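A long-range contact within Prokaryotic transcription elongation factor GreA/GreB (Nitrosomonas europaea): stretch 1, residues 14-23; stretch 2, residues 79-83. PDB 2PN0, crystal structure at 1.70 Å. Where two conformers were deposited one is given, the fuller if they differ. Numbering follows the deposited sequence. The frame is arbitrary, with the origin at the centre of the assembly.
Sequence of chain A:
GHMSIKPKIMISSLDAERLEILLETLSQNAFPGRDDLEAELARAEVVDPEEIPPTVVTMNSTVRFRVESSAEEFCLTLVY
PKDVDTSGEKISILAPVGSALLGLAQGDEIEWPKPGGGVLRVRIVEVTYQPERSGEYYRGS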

# COMPACT_ATOMS: atom_id res chain seq x y z
N LEU A 14 3.83 5.14 -23.98
CA LEU A 14 2.44 4.82 -23.65
C LEU A 14 2.18 5.02 -22.18
O LEU A 14 1.23 5.69 -21.79
CB LEU A 14 2.14 3.37 -24.03
CG LEU A 14 0.74 2.76 -23.85
CD1 LEU A 14 -0.38 3.70 -24.30
CD2 LEU A 14 0.64 1.43 -24.61
N ASP A 15 3.00 4.41 -21.33
CA ASP A 15 2.80 4.57 -19.90
C ASP A 15 3.03 5.99 -19.37
O ASP A 15 2.28 6.43 -18.51
CB ASP A 15 3.51 3.48 -19.09
CG ASP A 15 3.01 2.09 -19.46
OD1 ASP A 15 1.76 1.88 -19.54
OD2 ASP A 15 3.84 1.20 -19.71
N ALA A 16 4.03 6.69 -19.90
CA ALA A 16 4.26 8.11 -19.54
C ALA A 16 3.01 8.93 -19.81
O ALA A 16 2.56 9.72 -18.98
CB ALA A 16 5.45 8.72 -20.31
N GLU A 17 2.45 8.71 -21.00
CA GLU A 17 1.28 9.45 -21.44
C GLU A 17 0.06 9.16 -20.59
O GLU A 17 -0.63 10.09 -20.16
CB GLU A 17 0.96 9.11 -22.90
CG GLU A 17 -0.24 9.85 -23.43
CD GLU A 17 -0.38 9.73 -24.94
OE1 GLU A 17 0.61 9.35 -25.62
OE2 GLU A 17 -1.48 10.00 -25.45
N ARG A 18 -0.24 7.87 -20.41
CA ARG A 18 -1.39 7.42 -19.60
C ARG A 18 -1.28 7.92 -18.17
O ARG A 18 -2.24 8.43 -17.59
CB ARG A 18 -1.50 5.89 -19.58
CG ARG A 18 -1.92 5.23 -20.89
CD ARG A 18 -2.30 3.74 -20.68
NE ARG A 18 -3.11 3.55 -19.47
CZ ARG A 18 -4.43 3.62 -19.43
NH1 ARG A 18 -5.12 3.84 -20.54
NH2 ARG A 18 -5.07 3.45 -18.27
N LEU A 19 -0.09 7.75 -17.57
CA LEU A 19 0.08 8.26 -16.19
C LEU A 19 -0.11 9.78 -16.09
O LEU A 19 -0.70 10.26 -15.12
CB LEU A 19 1.44 7.86 -15.62
CG LEU A 19 1.54 6.38 -15.35
CD1 LEU A 19 3.00 6.02 -15.08
CD2 LEU A 19 0.63 5.98 -14.14
N GLU A 20 0.38 10.53 -17.09
CA GLU A 20 0.22 11.98 -17.06
C GLU A 20 -1.27 12.34 -17.10
O GLU A 20 -1.73 13.20 -16.34
CB GLU A 20 0.97 12.67 -18.21
CG GLU A 20 0.69 14.18 -18.33
CD GLU A 20 1.28 15.03 -17.20
OE1 GLU A 20 2.13 14.52 -16.43
OE2 GLU A 20 0.88 16.21 -17.06
N ILE A 21 -2.03 11.66 -17.96
CA ILE A 21 -3.47 11.95 -18.08
C ILE A 21 -4.17 11.52 -16.79
O ILE A 21 -5.06 12.22 -16.29
CB ILE A 21 -4.10 11.22 -19.29
CG1 ILE A 21 -3.53 11.79 -20.61
CG2 ILE A 21 -5.67 11.30 -19.24
CD1 ILE A 21 -3.83 10.93 -21.81
N LEU A 22 -3.75 10.39 -16.24
CA LEU A 22 -4.33 9.95 -14.97
C LEU A 22 -4.14 11.02 -13.89
O LEU A 22 -5.07 11.34 -13.14
CB LEU A 22 -3.71 8.61 -14.52
CG LEU A 22 -4.24 8.05 -13.20
CD1 LEU A 22 -5.77 7.80 -13.18
CD2 LEU A 22 -3.44 6.81 -12.78
N LEU A 23 -2.93 11.55 -13.78
CA LEU A 23 -2.61 12.46 -12.69
C LEU A 23 -3.32 13.81 -12.90
O LEU A 23 -3.68 14.47 -11.92
CB LEU A 23 -1.09 12.64 -12.63
CG LEU A 23 -0.35 11.40 -12.14
CD1 LEU A 23 1.15 11.64 -12.35
CD2 LEU A 23 -0.66 11.15 -10.67
N VAL A 79 -0.86 -2.15 -11.47
CA VAL A 79 -1.90 -1.85 -12.46
C VAL A 79 -2.41 -0.42 -12.37
O VAL A 79 -2.23 0.27 -11.35
CB VAL A 79 -3.13 -2.80 -12.29
CG1 VAL A 79 -2.72 -4.25 -12.58
CG2 VAL A 79 -3.70 -2.64 -10.87
N TYR A 80 -3.10 0.01 -13.45
CA TYR A 80 -3.90 1.23 -13.39
C TYR A 80 -5.13 1.01 -12.51
O TYR A 80 -5.50 -0.14 -12.29
CB TYR A 80 -4.31 1.63 -14.80
CG TYR A 80 -3.14 2.13 -15.62
CD1 TYR A 80 -2.65 3.43 -15.45
CD2 TYR A 80 -2.53 1.31 -16.56
CE1 TYR A 80 -1.56 3.90 -16.21
CE2 TYR A 80 -1.44 1.76 -17.30
CZ TYR A 80 -0.97 3.06 -17.13
OH TYR A 80 0.09 3.53 -17.89
N PRO A 81 -5.71 2.10 -11.96
CA PRO A 81 -6.90 1.94 -11.09
C PRO A 81 -8.00 1.04 -11.66
O PRO A 81 -8.56 0.24 -10.90
CB PRO A 81 -7.36 3.38 -10.88
CG PRO A 81 -6.08 4.15 -10.87
CD PRO A 81 -5.27 3.51 -12.01
N LYS A 82 -8.27 1.12 -12.97
CA LYS A 82 -9.31 0.29 -13.61
C LYS A 82 -9.15 -1.22 -13.35
O LYS A 82 -10.13 -1.97 -13.38
CB LYS A 82 -9.37 0.56 -15.12
CG LYS A 82 -8.12 0.21 -15.88
CD LYS A 82 -8.19 0.72 -17.33
CE LYS A 82 -6.81 0.90 -17.93
NZ LYS A 82 -6.01 -0.35 -18.01
N ASP A 83 -7.92 -1.65 -13.05
CA ASP A 83 -7.63 -3.08 -13.02
C ASP A 83 -7.38 -3.72 -11.66
O ASP A 83 -7.07 -4.92 -11.58
CB ASP A 83 -6.50 -3.40 -13.98
CG ASP A 83 -6.90 -3.18 -15.41
OD1 ASP A 83 -8.02 -3.61 -15.78
OD2 ASP A 83 -6.10 -2.58 -16.16

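Stretch 1 is a length of α-helix that extends beyond both of its ends, and its regularity can be read from an unbroken series of i to i+4 backbone hydrogen bonds, from Arg18 N to Leu14 O (3.0 Å) through Leu23 N to Leu19 O (2.9 Å). Stretch 2 comes off Val79 and turns at Tyr80 into a short 3-10 segment, residues 81 to 83, with Asp83 N hydrogen-bonded to Tyr80 O at 3.0 Å. No backbone hydrogen bond joins the two. Their nearest CA atoms, those of Leu19 and Tyr80, stand 8.5 Å apart, so side chains must bridge the gap. The contact is small, burying 314 Å² over both sides, and joins residues at least 58 positions apart in sequence.

Tyr80 is the centre of it, with 119 Å² covered by the helix. Its CA-to-CB bond points toward the helix, and with chi1 at -70° (m) and chi2 at -78° the ring reaches across to the side chains of Asp15, Arg18, Leu19 and Leu22. Asp15 and Leu19, and Arg18 and Leu22, are four positions apart, and Asp15 to Arg18 and Leu19 to Leu22 three, so the four side chains fall along one side of the helix. At the far end of the ring, Tyr80 OH donates a hydrogen bond to Asp15 OD1 at 2.9 Å. The carboxylate oxygen lies near the ring plane, where the hydroxyl hydrogen can point at it while staying near the ring plane, the orientation that keeps the oxygen lone pair conjugated with the ring. The CA-to-CB bond of Asp15 points sideways, yet the end of its side chain comes nearer and supplies the acceptor.

Arg18, with 69 Å² covered, packs over one face of the same ring. Its CZ is 4.0 Å from the ring centroid and only 6° off the ring normal, which places the cation almost directly above the π electrons and supports a cation-pi assignment. The closest atom pair, Arg18 NE to Tyr80 CZ, is 3.2 Å apart. That ring atom lies near the guanidinium plane, at the group's edge, so the two planar groups are not stacked face to face. Arg18 NH2, itself over the ring, comes within 3.1 Å of Lys82 CE and 3.9 Å of Lys82 NZ. The latter approach sets like charges close together and cannot count as an attraction, but Lys82 NZ also forms a salt bridge with Asp83 OD2 at 2.9 Å, which offsets part of the charge. Two conformers were deposited for Arg18, so these distances describe the one given.

Leucines complete the apolar part. The CA-to-CB bond of Leu22, which has 42 Å² covered, points toward stretch 2, and its CD2 lies 3.9 Å from Pro81 CD, an ordinary van der Waals separation; the same methyl approaches the ring edge more loosely, 4.4 Å from Tyr80 CD1. Leu19 is buried, and its CD2 lies 3.7 Å from Tyr80 CE1. The tyrosine thus combines a polar tip, a face under a cation and carbon atoms against aliphatic methyls.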